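Local coordinates for protein polymeric Immunoglobulin Receptor (Oncorhynchus mykiss, PDB 5F1S) that probably binds polymeric immunoglobulins at mucosal surfaces through an ectodomain of immunoglobulin-like domains, the part corresponding to secretory component, at residues A[142-147]-A[177-182]. Residues are numbered along the deposited sequence; the frame is centred on the assembly and turned at random.
Sequences HEKRWC and KAFTVT
Lys144 and Trp146 meet Phe179 and Val181 in the core of an immunoglobulin V-set domain. The strands they sit on belong to the two facing sheets of the beta sandwich. The axes of these short strand segments come within 8.8 Å and cross at -34°, and no hydrogen bond joins the two segments. They meet mainly through side chains.

Phe179 lays one ring face against the aliphatic part of Lys144. CB of Lys144 stands 3.6 Å from the ring centroid of Phe179, almost on the ring normal, a CH-pi contact. CG of Lys144 comes to 3.5 Å from CD2 of Phe179. The bend at chi2 (-52°) keeps CD of Lys144 beside the Phe179 ring. The bend at chi4 then turns the amine away from it. There NZ of Lys144 donates to O of His142 at 2.9 Å and forms a salt bridge with Asp173. This pairing probably offsets the cost of a charge at a buried residue. With Phe179 replaced by an alanine, the Lys144 methylenes would probably lose their aromatic cover, and a gap would be likely to open beside Cys196 and Ile171.

At chi1 180° Val181 holds CG1 opposite the backbone N and aims it at the indole. This methyl lies over one face of Trp146, with CG1 of Val181 3.6 Å from CD2 of Trp146. The indole also stacks with Tyr194 of its own sheet. The second methyl of Val181, CG2, reaches CE3 of Trp146 at 3.9 Å.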
loop_
_atom_site.group_PDB
_atom_site.type_symbol
_atom_site.label_atom_id
_atom_site.label_comp_id
_atom_site.label_asym_id
_atom_site.label_seq_id
_atom_site.Cartn_x
_atom_site.Cartn_y
_atom_site.Cartn_z
ATOM N N HIS A 142 14.111 -0.756 -12.520
ATOM C CA HIS A 142 13.571 -0.447 -13.829
ATOM C C HIS A 142 13.573 1.062 -14.073
ATOM O O HIS A 142 13.374 1.873 -13.165
ATOM C CB HIS A 142 12.128 -0.942 -13.960
ATOM C CG HIS A 142 11.977 -2.417 -14.145
ATOM N ND1 HIS A 142 12.453 -3.345 -13.244
ATOM C CD2 HIS A 142 11.343 -3.123 -15.111
ATOM C CE1 HIS A 142 12.121 -4.559 -13.648
ATOM N NE2 HIS A 142 11.458 -4.451 -14.786
ATOM N N GLU A 143 13.781 1.451 -15.326
ATOM C CA GLU A 143 13.516 2.829 -15.663
ATOM C C GLU A 143 12.019 3.063 -15.457
ATOM O O GLU A 143 11.202 2.171 -15.706
ATOM C CB GLU A 143 13.930 3.142 -17.105
ATOM C CG GLU A 143 13.164 2.431 -18.127
ATOM C CD GLU A 143 13.630 2.788 -19.523
ATOM O OE1 GLU A 143 14.786 3.280 -19.676
ATOM O OE2 GLU A 143 12.824 2.590 -20.452
ATOM N N LYS A 144 11.677 4.239 -14.961
ATOM C CA LYS A 144 10.280 4.614 -14.753
ATOM C C LYS A 144 9.837 5.547 -15.873
ATOM O O LYS A 144 10.637 6.338 -16.378
ATOM C CB LYS A 144 10.129 5.308 -13.414
ATOM C CG LYS A 144 10.733 4.523 -12.237
ATOM C CD LYS A 144 10.223 3.114 -12.211
ATOM C CE LYS A 144 10.615 2.399 -10.946
ATOM N NZ LYS A 144 12.099 2.320 -10.655
ATOM N N ARG A 145 8.547 5.496 -16.234
ATOM C CA ARG A 145 8.083 6.353 -17.318
ATOM C C ARG A 145 6.721 6.970 -17.030
ATOM O O ARG A 145 5.925 6.461 -16.238
ATOM C CB ARG A 145 8.031 5.630 -18.659
ATOM C CG ARG A 145 7.671 4.255 -18.686
ATOM C CD ARG A 145 8.031 3.624 -20.068
ATOM N NE ARG A 145 6.935 2.762 -20.451
ATOM C CZ ARG A 145 6.775 1.523 -19.998
ATOM N NH1 ARG A 145 7.668 1.004 -19.181
ATOM N NH2 ARG A 145 5.727 0.797 -20.375
ATOM N N TRP A 146 6.525 8.133 -17.637
ATOM C CA TRP A 146 5.273 8.880 -17.624
ATOM C C TRP A 146 4.867 9.088 -19.076
ATOM O O TRP A 146 5.644 9.656 -19.857
ATOM C CB TRP A 146 5.466 10.195 -16.901
ATOM C CG TRP A 146 4.329 11.163 -16.962
ATOM C CD1 TRP A 146 4.262 12.307 -17.689
ATOM C CD2 TRP A 146 3.096 11.081 -16.220
ATOM N NE1 TRP A 146 3.053 12.971 -17.429
ATOM C CE2 TRP A 146 2.324 12.212 -16.553
ATOM C CE3 TRP A 146 2.583 10.157 -15.307
ATOM C CZ2 TRP A 146 1.051 12.466 -15.987
ATOM C CZ3 TRP A 146 1.298 10.401 -14.756
ATOM C CH2 TRP A 146 0.571 11.541 -15.100
ATOM N N CYS A 147 3.703 8.557 -19.461
ATOM C CA CYS A 147 3.272 8.514 -20.841
ATOM C C CYS A 147 1.853 9.054 -20.956
ATOM O O CYS A 147 1.005 8.824 -20.079
ATOM C CB CYS A 147 3.301 7.078 -21.410
ATOM S SG CYS A 147 4.852 6.156 -20.942
ATOM N N LYS A 177 10.644 2.839 -3.584
ATOM C CA LYS A 177 9.199 2.636 -3.374
ATOM C C LYS A 177 8.304 3.436 -4.310
ATOM O O LYS A 177 7.146 3.060 -4.466
ATOM C CB LYS A 177 8.773 3.043 -1.934
ATOM C CG LYS A 177 9.436 2.379 -0.788
ATOM C CD LYS A 177 8.713 2.747 0.517
ATOM C CE LYS A 177 8.650 4.252 0.801
ATOM N NZ LYS A 177 8.049 4.517 2.163
ATOM N N ALA A 178 8.738 4.587 -4.826
ATOM C CA ALA A 178 7.820 5.524 -5.447
ATOM C C ALA A 178 8.599 6.437 -6.353
ATOM O O ALA A 178 9.776 6.721 -6.101
ATOM C CB ALA A 178 7.078 6.393 -4.424
ATOM N N PHE A 179 7.931 6.910 -7.407
ATOM C CA PHE A 179 8.478 8.016 -8.181
ATOM C C PHE A 179 7.407 9.068 -8.339
ATOM O O PHE A 179 6.228 8.741 -8.429
ATOM C CB PHE A 179 9.066 7.532 -9.546
ATOM C CG PHE A 179 8.085 6.876 -10.524
ATOM C CD1 PHE A 179 7.526 7.603 -11.568
ATOM C CD2 PHE A 179 7.828 5.532 -10.466
ATOM C CE1 PHE A 179 6.698 7.006 -12.492
ATOM C CE2 PHE A 179 6.998 4.916 -11.395
ATOM C CZ PHE A 179 6.438 5.654 -12.419
ATOM N N THR A 180 7.804 10.327 -8.246
ATOM C CA THR A 180 6.874 11.446 -8.357
ATOM C C THR A 180 7.046 12.095 -9.715
ATOM O O THR A 180 8.169 12.254 -10.203
ATOM C CB THR A 180 7.104 12.486 -7.261
ATOM O OG1 THR A 180 8.455 12.958 -7.337
ATOM C CG2 THR A 180 6.895 11.857 -5.898
ATOM N N VAL A 181 5.930 12.486 -10.309
ATOM C CA VAL A 181 5.912 13.167 -11.596
ATOM C C VAL A 181 5.352 14.548 -11.299
ATOM O O VAL A 181 4.218 14.677 -10.830
ATOM C CB VAL A 181 5.072 12.428 -12.655
ATOM C CG1 VAL A 181 5.064 13.179 -14.009
ATOM C CG2 VAL A 181 5.546 11.002 -12.867
ATOM N N THR A 182 6.150 15.586 -11.527
ATOM C CA THR A 182 5.690 16.951 -11.314
ATOM C C THR A 182 5.418 17.583 -12.669
ATOM O O THR A 182 6.321 17.668 -13.502
ATOM C CB THR A 182 6.715 17.773 -10.522
ATOM O OG1 THR A 182 6.870 17.187 -9.238
ATOM C CG2 THR A 182 6.214 19.202 -10.332
#